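Neuroglobin (Symsagittifera roscoffensis, PDB 4B4Y) binds haem and probably takes up oxygen or another small gaseous ligand at the iron. Local coordinates at residues P26-F31 / K77-C82; E33-Q38 / G114-C119; E19-L24 / D81-L86. All coordinates share one frame; numbering follows the deposited sequence.

The three contacts tie together four helices of a globin fold. Along the chain, residues 19-24, 26-31 and 33-38 follow each other on helix 11-24 and helix 28-42, and their partners lie on helix 66-83 (contact 1), its last turn and the residues after it (contact 3) and helix 111-127 (contact 2). Contacts 1 and 3 have centres about 8 Å apart, share Asp-81 and Cys-82, and touch where Phe-31 CD1 packs 3.9 Å from Leu-24 CD2. Contact 2 shares helix 28-42 with contact 1, the two centres being about 13 Å apart; contacts 2 and 3 lie about 17 Å apart between centres. Contacts 1 and 2 both reach the haem, so helix 28-42 joins two helices that line its pocket.

Contact 1 of 3, residues P26-F31 / K77-C82; sequences PNYDDF and KVISDC. With HEM (protoporphyrin IX containing Fe), chain B.
Tyr-28 reaches across to helix 66-83 with the end of its ring, the hydroxyl settling between Ile-79 and Ser-80. Its OH lies 3.5 Å from CG2 of Ile-79 and 3.6 Å from CB of Ser-80, and the CB of Ser-80 also approaches the ring obliquely, 4.0 Å from Tyr-28 CZ. With CG anti to the backbone N (chi1 -169°), the phenol extends from the first turn of its helix toward Ile-79 and Ser-80. The hydroxyl donates a hydrogen bond to the main-chain oxygen of Gly-76, which fixes the ring's far end against the helix it covers.

Ile-79 divides its branches between two neighbours: CG2 meets the tyrosine, while CG1 stands 4.0 Å from the haem methyl CMB. Val-78 adds a second apolar touch on the porphyrin, its CG2 3.7 Å from HEM CMA. On the outer part of the same helix, Lys-77 NZ forms a salt bridge one turn along to Asp-81 OD1 (2.7 Å), using the syn lone pair of the carboxylate.

The contact joins the start of helix 28-42 to helix 66-83, the globin B and E helices, while Phe-31 packs on Gln-123 and Val-124 of helix 111-127.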
loop_
_atom_site.group_PDB
_atom_site.type_symbol
_atom_site.label_atom_id
_atom_site.label_comp_id
_atom_site.label_asym_id
_atom_site.label_seq_id
_atom_site.Cartn_x
_atom_site.Cartn_y
_atom_site.Cartn_z
ATOM N N PRO A 26 -9.922 25.205 6.268
ATOM C CA PRO A 26 -11.308 24.947 5.841
ATOM C C PRO A 26 -11.418 24.066 4.585
ATOM O O PRO A 26 -12.472 23.437 4.380
ATOM C CB PRO A 26 -11.884 26.359 5.496
ATOM C CG PRO A 26 -10.966 27.353 6.197
ATOM C CD PRO A 26 -9.579 26.650 6.330
ATOM N N ASN A 27 -10.371 24.030 3.743
ATOM C CA ASN A 27 -10.439 23.177 2.519
ATOM C C ASN A 27 -9.275 22.210 2.486
ATOM O O ASN A 27 -8.841 21.806 1.406
ATOM C CB ASN A 27 -10.361 24.047 1.251
ATOM C CG ASN A 27 -11.386 25.159 1.252
ATOM O OD1 ASN A 27 -11.024 26.380 1.324
ATOM N ND2 ASN A 27 -12.670 24.767 1.241
ATOM N N TYR A 28 -8.761 21.846 3.660
ATOM C CA TYR A 28 -7.497 21.062 3.751
ATOM C C TYR A 28 -7.470 19.759 2.901
ATOM O O TYR A 28 -6.457 19.484 2.231
ATOM C CB TYR A 28 -7.047 20.795 5.222
ATOM C CG TYR A 28 -5.636 20.242 5.315
ATOM C CD1 TYR A 28 -4.508 21.071 5.198
ATOM C CD2 TYR A 28 -5.432 18.909 5.569
ATOM C CE1 TYR A 28 -3.220 20.567 5.281
ATOM C CE2 TYR A 28 -4.126 18.382 5.645
ATOM C CZ TYR A 28 -3.040 19.212 5.515
ATOM O OH TYR A 28 -1.787 18.661 5.630
ATOM N N ASP A 29 -8.576 19.007 2.872
ATOM C CA ASP A 29 -8.569 17.749 2.155
ATOM C C ASP A 29 -8.514 17.973 0.643
ATOM O O ASP A 29 -7.879 17.166 -0.059
ATOM C CB ASP A 29 -9.818 16.858 2.467
ATOM C CG ASP A 29 -9.835 16.316 3.996
ATOM O OD1 ASP A 29 -8.804 16.418 4.721
ATOM O OD2 ASP A 29 -10.890 15.777 4.410
ATOM N N ASP A 30 -9.330 18.911 0.143
ATOM C CA ASP A 30 -9.277 19.363 -1.252
ATOM C C ASP A 30 -7.820 19.801 -1.641
ATOM O O ASP A 30 -7.316 19.378 -2.689
ATOM C CB ASP A 30 -10.260 20.524 -1.479
ATOM C CG ASP A 30 -11.747 20.086 -1.368
ATOM O OD1 ASP A 30 -12.056 18.861 -1.506
ATOM O OD2 ASP A 30 -12.609 20.994 -1.101
ATOM N N PHE A 31 -7.158 20.535 -0.760
ATOM C CA PHE A 31 -5.819 21.067 -1.000
ATOM C C PHE A 31 -4.838 19.883 -1.197
ATOM O O PHE A 31 -4.072 19.875 -2.179
ATOM C CB PHE A 31 -5.372 22.030 0.120
ATOM C CG PHE A 31 -3.872 22.097 0.337
ATOM C CD1 PHE A 31 -3.007 22.860 -0.507
ATOM C CD2 PHE A 31 -3.307 21.439 1.388
ATOM C CE1 PHE A 31 -1.604 22.904 -0.282
ATOM C CE2 PHE A 31 -1.946 21.473 1.599
ATOM C CZ PHE A 31 -1.097 22.207 0.766
ATOM N N LYS A 77 -2.182 14.074 6.788
ATOM C CA LYS A 77 -2.054 14.042 8.250
ATOM C C LYS A 77 -0.658 14.178 8.763
ATOM O O LYS A 77 -0.389 14.982 9.684
ATOM C CB LYS A 77 -2.683 12.675 8.724
ATOM C CG LYS A 77 -2.686 12.443 10.219
ATOM C CD LYS A 77 -3.529 13.487 10.952
ATOM C CE LYS A 77 -3.701 13.077 12.468
ATOM N NZ LYS A 77 -3.242 14.148 13.420
ATOM N N VAL A 78 0.273 13.389 8.220
ATOM C CA VAL A 78 1.709 13.590 8.487
ATOM C C VAL A 78 2.158 15.000 8.184
ATOM O O VAL A 78 2.836 15.663 8.973
ATOM C CB VAL A 78 2.607 12.567 7.666
ATOM C CG1 VAL A 78 4.042 12.952 7.805
ATOM C CG2 VAL A 78 2.396 11.157 8.239
ATOM N N ILE A 79 1.771 15.531 7.033
ATOM C CA ILE A 79 2.222 16.908 6.749
ATOM C C ILE A 79 1.609 17.899 7.830
ATOM O O ILE A 79 2.265 18.772 8.313
ATOM C CB ILE A 79 1.771 17.303 5.331
ATOM C CG1 ILE A 79 2.613 16.549 4.236
ATOM C CG2 ILE A 79 1.731 18.762 5.182
ATOM C CD1 ILE A 79 1.942 16.608 2.816
ATOM N N SER A 80 0.324 17.822 8.047
ATOM C CA SER A 80 -0.374 18.687 9.053
ATOM C C SER A 80 0.221 18.636 10.440
ATOM O O SER A 80 0.591 19.663 11.015
ATOM C CB SER A 80 -1.842 18.276 9.195
ATOM O OG SER A 80 -2.286 19.391 9.898
ATOM N N ASP A 81 0.510 17.413 10.885
ATOM C CA ASP A 81 1.093 17.248 12.172
ATOM C C ASP A 81 2.482 17.811 12.217
ATOM O O ASP A 81 2.994 18.170 13.328
ATOM C CB ASP A 81 1.222 15.756 12.480
ATOM C CG ASP A 81 -0.068 15.136 12.980
ATOM O OD1 ASP A 81 -1.108 15.828 13.168
ATOM O OD2 ASP A 81 -0.021 13.906 13.075
ATOM N N CYS A 82 3.203 17.767 11.094
ATOM C CA CYS A 82 4.579 18.283 11.197
ATOM C C CYS A 82 4.520 19.821 11.158
ATOM O O CYS A 82 5.285 20.485 11.902
ATOM C CB CYS A 82 5.518 17.827 10.079
ATOM S SG CYS A 82 5.924 16.147 10.047
HETATM C CHA HEM B . 3.459 5.927 1.498
HETATM C CHB HEM B . 3.806 10.393 3.246
HETATM C CHC HEM B . 6.905 11.468 -0.387
HETATM C CHD HEM B . 5.639 7.417 -2.635
HETATM C C1A HEM B . 3.292 7.031 2.300
HETATM C C2A HEM B . 2.633 7.069 3.564
HETATM C C3A HEM B . 2.716 8.288 4.037
HETATM C C4A HEM B . 3.486 9.049 3.130
HETATM C CMA HEM B . 2.167 8.844 5.396
HETATM C CAA HEM B . 1.940 5.825 4.218
HETATM C CBA HEM B . 0.464 5.893 3.893
HETATM C CGA HEM B . -0.257 4.607 4.240
HETATM O O1A HEM B . -0.059 3.993 5.281
HETATM O O2A HEM B . -1.081 4.153 3.418
HETATM C C1B HEM B . 4.724 11.099 2.438
HETATM C C2B HEM B . 5.265 12.427 2.685
HETATM C C3B HEM B . 6.129 12.711 1.726
HETATM C C4B HEM B . 6.136 11.597 0.794
HETATM C CMB HEM B . 4.878 13.274 3.927
HETATM C CAB HEM B . 6.918 14.024 1.541
HETATM C CBB HEM B . 7.910 14.326 2.384
HETATM C C1C HEM B . 6.753 10.497 -1.354
HETATM C C2C HEM B . 7.190 10.566 -2.761
HETATM C C3C HEM B . 6.761 9.491 -3.392
HETATM C C4C HEM B . 6.091 8.690 -2.409
HETATM C CMC HEM B . 7.941 11.752 -3.421
HETATM C CAC HEM B . 7.019 9.120 -4.903
HETATM C CBC HEM B . 6.065 8.436 -5.543
HETATM C C1D HEM B . 5.121 6.547 -1.693
HETATM C C2D HEM B . 4.928 5.094 -1.831
HETATM C C3D HEM B . 4.273 4.735 -0.556
HETATM C C4D HEM B . 4.059 5.922 0.240
HETATM C CMD HEM B . 5.212 4.144 -2.999
HETATM C CAD HEM B . 3.700 3.378 -0.153
HETATM C CBD HEM B . 2.736 4.393 -0.868
HETATM C CGD HEM B . 1.541 3.647 -0.901
HETATM O O1D HEM B . 0.662 4.117 -1.652
HETATM O O2D HEM B . 1.645 2.595 -0.183
HETATM N NA HEM B . 3.808 8.248 2.084
HETATM N NB HEM B . 5.287 10.649 1.306
HETATM N NC HEM B . 6.075 9.353 -1.192
HETATM N ND HEM B . 4.668 6.931 -0.435
HETATM FE FE HEM B . 4.963 8.736 0.459
#

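Contact 2 of 3, residues E33-Q38 / G114-C119; sequences EDVLQQ and GKLGGC. With HEM (protoporphyrin IX containing Fe), chain B.
The side-chain amide of Gln-38 lies along Cys-119, and its NE2 gives a hydrogen bond to OE2 of Glu-42, one turn further along the same helix. That bond helps to fix which way the amide is turned, presenting OE1 to the neighbouring helix, 3.6 Å from Cys-119 CB. The thiol sits beside the same group, with SG 3.8 Å from Gln-38 CD. Because CG is anti to the backbone N (chi1 -176°) and the chain beyond it is extended, the glutamine runs out past the cysteine instead of folding back on its own helix. Cut back to an alanine, this position would probably lose much of the cover it gives Cys-119 and leave Glu-42 OE2 without its amide donor.

Helix 28-42 and helix 111-127 correspond to the B and G helices of the globin fold. Their short segments here approach to 9.3 Å between axes, with 134° between their N-to-C directions, and Val-35 and Cys-119 bring the two backbones nearest, 5.7 Å between their CA atoms.

Towards the haem the contact becomes purely apolar. Val-35 directs CG1 at the methyl CD1 of Leu-116, 3.8 Å away, the two side chains crossing at about a right angle; the same CG1 also lies 4.2 Å from Cys-119 CB. Leu-116 spreads its two methyls between different partners: as CD1 takes the valine, CD2 rests 3.7 Å from the haem meso carbon CHC. This places Leu-116 in the wall of the haem pocket, with its side chain about 5 Å from the bound oxygen molecule. Phe-39, on helix 28-42, packs against both Leu-116 and Cys-119, and Asp-34 makes salt bridges to Arg-63 and Arg-127.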
loop_
_atom_site.group_PDB
_atom_site.type_symbol
_atom_site.label_atom_id
_atom_site.label_comp_id
_atom_site.label_asym_id
_atom_site.label_seq_id
_atom_site.Cartn_x
_atom_site.Cartn_y
_atom_site.Cartn_z
ATOM N N GLU A 33 -5.504 16.724 -2.045
ATOM C CA GLU A 33 -5.864 15.967 -3.244
ATOM C C GLU A 33 -5.422 16.745 -4.553
ATOM O O GLU A 33 -4.881 16.139 -5.488
ATOM C CB GLU A 33 -7.381 15.735 -3.260
ATOM C CG GLU A 33 -7.819 14.594 -2.248
ATOM C CD GLU A 33 -9.297 14.223 -2.330
ATOM O OE1 GLU A 33 -10.030 14.703 -3.249
ATOM O OE2 GLU A 33 -9.752 13.498 -1.405
ATOM N N ASP A 34 -5.502 18.087 -4.510
ATOM C CA ASP A 34 -4.966 18.938 -5.587
ATOM C C ASP A 34 -3.469 18.664 -5.747
ATOM O O ASP A 34 -3.027 18.507 -6.833
ATOM C CB ASP A 34 -5.158 20.468 -5.267
ATOM C CG ASP A 34 -6.591 20.937 -5.486
ATOM O OD1 ASP A 34 -7.401 20.185 -6.094
ATOM O OD2 ASP A 34 -6.949 22.037 -4.952
ATOM N N VAL A 35 -2.736 18.574 -4.647
ATOM C CA VAL A 35 -1.331 18.320 -4.684
ATOM C C VAL A 35 -1.002 16.954 -5.307
ATOM O O VAL A 35 -0.097 16.848 -6.158
ATOM C CB VAL A 35 -0.694 18.361 -3.270
ATOM C CG1 VAL A 35 0.770 17.835 -3.295
ATOM C CG2 VAL A 35 -0.781 19.789 -2.685
ATOM N N LEU A 36 -1.675 15.903 -4.823
ATOM C CA LEU A 36 -1.355 14.552 -5.274
ATOM C C LEU A 36 -1.763 14.404 -6.792
ATOM O O LEU A 36 -1.086 13.706 -7.560
ATOM C CB LEU A 36 -2.175 13.538 -4.385
ATOM C CG LEU A 36 -1.953 12.020 -4.635
ATOM C CD1 LEU A 36 -0.509 11.699 -4.473
ATOM C CD2 LEU A 36 -2.863 11.114 -3.631
ATOM N N GLN A 37 -2.883 15.021 -7.179
ATOM C CA GLN A 37 -3.338 14.962 -8.541
ATOM C C GLN A 37 -2.308 15.676 -9.485
ATOM O O GLN A 37 -1.912 15.124 -10.528
ATOM C CB GLN A 37 -4.713 15.646 -8.691
ATOM C CG GLN A 37 -5.165 15.557 -10.160
ATOM C CD GLN A 37 -6.434 16.393 -10.461
ATOM O OE1 GLN A 37 -7.349 16.522 -9.595
ATOM N NE2 GLN A 37 -6.508 16.949 -11.714
ATOM N N GLN A 38 -1.820 16.843 -9.090
ATOM C CA GLN A 38 -0.850 17.549 -9.954
ATOM C C GLN A 38 0.431 16.707 -9.971
ATOM O O GLN A 38 1.088 16.597 -11.021
ATOM C CB GLN A 38 -0.537 18.923 -9.358
ATOM C CG GLN A 38 0.420 19.804 -10.276
ATOM C CD GLN A 38 1.047 21.031 -9.524
ATOM O OE1 GLN A 38 0.687 21.316 -8.340
ATOM N NE2 GLN A 38 2.000 21.747 -10.203
ATOM N N GLY A 114 11.785 16.400 -4.425
ATOM C CA GLY A 114 11.818 17.785 -4.977
ATOM C C GLY A 114 10.622 18.126 -5.814
ATOM O O GLY A 114 10.014 19.181 -5.682
ATOM N N LYS A 115 10.202 17.209 -6.654
ATOM C CA LYS A 115 9.008 17.442 -7.473
ATOM C C LYS A 115 7.725 17.631 -6.668
ATOM O O LYS A 115 6.884 18.520 -6.978
ATOM C CB LYS A 115 8.856 16.259 -8.473
ATOM C CG LYS A 115 9.995 16.198 -9.545
ATOM C CD LYS A 115 10.353 17.581 -10.220
ATOM C CE LYS A 115 11.452 17.399 -11.299
ATOM N NZ LYS A 115 12.706 16.717 -10.791
ATOM N N LEU A 116 7.511 16.728 -5.697
ATOM C CA LEU A 116 6.354 16.771 -4.842
ATOM C C LEU A 116 6.462 18.097 -4.056
ATOM O O LEU A 116 5.486 18.783 -3.888
ATOM C CB LEU A 116 6.320 15.585 -3.855
ATOM C CG LEU A 116 5.110 15.586 -2.864
ATOM C CD1 LEU A 116 3.706 15.499 -3.497
ATOM C CD2 LEU A 116 5.205 14.460 -1.806
ATOM N N GLY A 117 7.638 18.502 -3.591
ATOM C CA GLY A 117 7.633 19.797 -2.864
ATOM C C GLY A 117 7.256 20.928 -3.785
ATOM O O GLY A 117 6.565 21.872 -3.390
ATOM N N GLY A 118 7.625 20.842 -5.077
ATOM C CA GLY A 118 7.140 21.932 -5.990
ATOM C C GLY A 118 5.652 21.973 -6.101
ATOM O O GLY A 118 5.043 23.059 -6.219
ATOM N N CYS A 119 5.025 20.791 -6.091
ATOM C CA CYS A 119 3.557 20.761 -6.175
ATOM C C CYS A 119 2.859 21.317 -4.928
ATOM O O CYS A 119 1.773 21.947 -5.032
ATOM C CB CYS A 119 3.015 19.347 -6.448
ATOM S SG CYS A 119 3.606 18.571 -8.050
HETATM C CHA HEM B . 3.459 5.927 1.498
HETATM C CHB HEM B . 3.806 10.393 3.246
HETATM C CHC HEM B . 6.905 11.468 -0.387
HETATM C CHD HEM B . 5.639 7.417 -2.635
HETATM C C1A HEM B . 3.292 7.031 2.300
HETATM C C2A HEM B . 2.633 7.069 3.564
HETATM C C3A HEM B . 2.716 8.288 4.037
HETATM C C4A HEM B . 3.486 9.049 3.130
HETATM C CMA HEM B . 2.167 8.844 5.396
HETATM C CAA HEM B . 1.940 5.825 4.218
HETATM C CBA HEM B . 0.464 5.893 3.893
HETATM C CGA HEM B . -0.257 4.607 4.240
HETATM O O1A HEM B . -0.059 3.993 5.281
HETATM O O2A HEM B . -1.081 4.153 3.418
HETATM C C1B HEM B . 4.724 11.099 2.438
HETATM C C2B HEM B . 5.265 12.427 2.685
HETATM C C3B HEM B . 6.129 12.711 1.726
HETATM C C4B HEM B . 6.136 11.597 0.794
HETATM C CMB HEM B . 4.878 13.274 3.927
HETATM C CAB HEM B . 6.918 14.024 1.541
HETATM C CBB HEM B . 7.910 14.326 2.384
HETATM C C1C HEM B . 6.753 10.497 -1.354
HETATM C C2C HEM B . 7.190 10.566 -2.761
HETATM C C3C HEM B . 6.761 9.491 -3.392
HETATM C C4C HEM B . 6.091 8.690 -2.409
HETATM C CMC HEM B . 7.941 11.752 -3.421
HETATM C CAC HEM B . 7.019 9.120 -4.903
HETATM C CBC HEM B . 6.065 8.436 -5.543
HETATM C C1D HEM B . 5.121 6.547 -1.693
HETATM C C2D HEM B . 4.928 5.094 -1.831
HETATM C C3D HEM B . 4.273 4.735 -0.556
HETATM C C4D HEM B . 4.059 5.922 0.240
HETATM C CMD HEM B . 5.212 4.144 -2.999
HETATM C CAD HEM B . 3.700 3.378 -0.153
HETATM C CBD HEM B . 2.736 4.393 -0.868
HETATM C CGD HEM B . 1.541 3.647 -0.901
HETATM O O1D HEM B . 0.662 4.117 -1.652
HETATM O O2D HEM B . 1.645 2.595 -0.183
HETATM N NA HEM B . 3.808 8.248 2.084
HETATM N NB HEM B . 5.287 10.649 1.306
HETATM N NC HEM B . 6.075 9.353 -1.192
HETATM N ND HEM B . 4.668 6.931 -0.435
HETATM FE FE HEM B . 4.963 8.736 0.459
#

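Contact 3 of 3, residues E19-L24 / D81-L86; sequences EDVQVL and DCLVDL
Val-21 packs against Leu-83 and Val-84 where helix 11-24 meets the end of helix 66-83, a pairing of the globin A and E helices. The two segments bury 112 Å² between them, a small and wholly apolar patch, and the backbones come nearest at Val-21 and Val-84, whose CA atoms are 7.9 Å apart.

The more closely packed half lies inward. Val-21 CG2 meets the methyl CD1 of Leu-83 at 4.1 Å, the two side chains slanting across each other. Leu-83 gets there through an extended arm: its CG is anti to the carbonyl carbon (chi1 -73°) and CD1 continues that line away from the main chain. Trp-141 of helix 135-153 packs on Leu-83 and also on Leu-24, so that a third helix closes over this side. The same indole gives its NE1 hydrogen to Asp-20 OD2, while the other oxygen of this buried carboxylate forms a salt bridge with Lys-137; both ends of a charged group inside the fold are thereby matched. The haem is about 9 Å from the side chain of Leu-83, so the patch stands behind the pocket and does not line it.

The outer half is looser. Val-84 is solvent-exposed, although Met-18 of helix 11-24 also touches it. Its methyl CG2 approaches the other branch of Val-21, CG1, no closer than 4.4 Å.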
loop_
_atom_site.group_PDB
_atom_site.type_symbol
_atom_site.label_atom_id
_atom_site.label_comp_id
_atom_site.label_asym_id
_atom_site.label_seq_id
_atom_site.Cartn_x
_atom_site.Cartn_y
_atom_site.Cartn_z
ATOM N N GLU A 19 0.146 30.837 9.920
ATOM C CA GLU A 19 -0.798 31.721 9.277
ATOM C C GLU A 19 -1.320 31.110 7.921
ATOM O O GLU A 19 -2.503 31.281 7.570
ATOM C CB GLU A 19 -0.078 33.011 9.042
ATOM C CG GLU A 19 -0.754 34.056 8.235
ATOM C CD GLU A 19 0.249 35.228 7.996
ATOM O OE1 GLU A 19 0.982 35.662 8.952
ATOM O OE2 GLU A 19 0.325 35.739 6.863
ATOM N N ASP A 20 -0.493 30.338 7.193
ATOM C CA ASP A 20 -1.085 29.700 5.979
ATOM C C ASP A 20 -1.870 28.446 6.315
ATOM O O ASP A 20 -2.864 28.151 5.650
ATOM C CB ASP A 20 -0.038 29.447 4.888
ATOM C CG ASP A 20 0.684 30.727 4.480
ATOM O OD1 ASP A 20 0.006 31.819 4.445
ATOM O OD2 ASP A 20 1.908 30.629 4.159
ATOM N N VAL A 21 -1.438 27.687 7.310
ATOM C CA VAL A 21 -2.275 26.583 7.747
ATOM C C VAL A 21 -3.729 27.029 8.012
ATOM O O VAL A 21 -4.659 26.370 7.528
ATOM C CB VAL A 21 -1.679 25.884 8.940
ATOM C CG1 VAL A 21 -2.658 24.878 9.517
ATOM C CG2 VAL A 21 -0.412 25.148 8.494
ATOM N N GLN A 22 -3.949 28.190 8.645
ATOM C CA GLN A 22 -5.333 28.607 8.882
ATOM C C GLN A 22 -6.093 28.806 7.621
ATOM O O GLN A 22 -7.295 28.575 7.615
ATOM C CB GLN A 22 -5.416 29.992 9.574
ATOM C CG GLN A 22 -5.142 30.033 11.021
ATOM C CD GLN A 22 -5.719 31.391 11.613
ATOM O OE1 GLN A 22 -6.549 32.078 10.971
ATOM N NE2 GLN A 22 -5.260 31.755 12.796
ATOM N N VAL A 23 -5.435 29.400 6.607
ATOM C CA VAL A 23 -6.103 29.655 5.306
ATOM C C VAL A 23 -6.462 28.316 4.691
ATOM O O VAL A 23 -7.580 28.143 4.167
ATOM C CB VAL A 23 -5.164 30.504 4.326
ATOM C CG1 VAL A 23 -5.749 30.523 2.975
ATOM C CG2 VAL A 23 -4.982 31.972 4.905
ATOM N N LEU A 24 -5.570 27.323 4.860
ATOM C CA LEU A 24 -5.802 25.979 4.226
ATOM C C LEU A 24 -6.841 25.114 4.962
ATOM O O LEU A 24 -7.527 24.251 4.328
ATOM C CB LEU A 24 -4.483 25.205 4.170
ATOM C CG LEU A 24 -3.306 25.860 3.400
ATOM C CD1 LEU A 24 -1.944 25.192 3.677
ATOM C CD2 LEU A 24 -3.649 25.838 1.959
ATOM N N ASP A 81 0.510 17.413 10.885
ATOM C CA ASP A 81 1.093 17.248 12.172
ATOM C C ASP A 81 2.482 17.811 12.217
ATOM O O ASP A 81 2.994 18.170 13.328
ATOM C CB ASP A 81 1.222 15.756 12.480
ATOM C CG ASP A 81 -0.068 15.136 12.980
ATOM O OD1 ASP A 81 -1.108 15.828 13.168
ATOM O OD2 ASP A 81 -0.021 13.906 13.075
ATOM N N CYS A 82 3.203 17.767 11.094
ATOM C CA CYS A 82 4.579 18.283 11.197
ATOM C C CYS A 82 4.520 19.821 11.158
ATOM O O CYS A 82 5.285 20.485 11.902
ATOM C CB CYS A 82 5.518 17.827 10.079
ATOM S SG CYS A 82 5.924 16.147 10.047
ATOM N N LEU A 83 3.653 20.370 10.301
ATOM C CA LEU A 83 3.659 21.823 9.982
ATOM C C LEU A 83 3.322 22.644 11.246
ATOM O O LEU A 83 3.827 23.762 11.481
ATOM C CB LEU A 83 2.609 22.133 8.909
ATOM C CG LEU A 83 2.835 21.706 7.392
ATOM C CD1 LEU A 83 1.607 22.241 6.523
ATOM C CD2 LEU A 83 4.108 22.337 6.967
ATOM N N VAL A 84 2.513 22.026 12.087
ATOM C CA VAL A 84 1.903 22.711 13.168
ATOM C C VAL A 84 2.918 22.754 14.330
ATOM O O VAL A 84 2.874 23.587 15.181
ATOM C CB VAL A 84 0.506 22.037 13.302
ATOM C CG1 VAL A 84 0.317 21.121 14.491
ATOM C CG2 VAL A 84 -0.548 22.949 12.854
ATOM N N ASP A 85 3.956 21.945 14.289
ATOM C CA ASP A 85 4.998 22.068 15.314
ATOM C C ASP A 85 6.330 21.593 14.717
ATOM O O ASP A 85 6.822 20.492 15.019
ATOM C CB ASP A 85 4.617 21.250 16.571
ATOM C CG ASP A 85 5.729 21.260 17.688
ATOM O OD1 ASP A 85 6.725 22.062 17.666
ATOM O OD2 ASP A 85 5.623 20.384 18.576
ATOM N N LEU A 86 6.941 22.436 13.884
ATOM C CA LEU A 86 8.083 21.966 13.043
ATOM C C LEU A 86 9.278 21.569 13.821
ATOM O O LEU A 86 9.930 20.561 13.482
ATOM C CB LEU A 86 8.493 22.968 11.964
ATOM C CG LEU A 86 7.483 22.906 10.803
ATOM C CD1 LEU A 86 7.395 24.216 10.022
ATOM C CD2 LEU A 86 7.680 21.678 9.857
#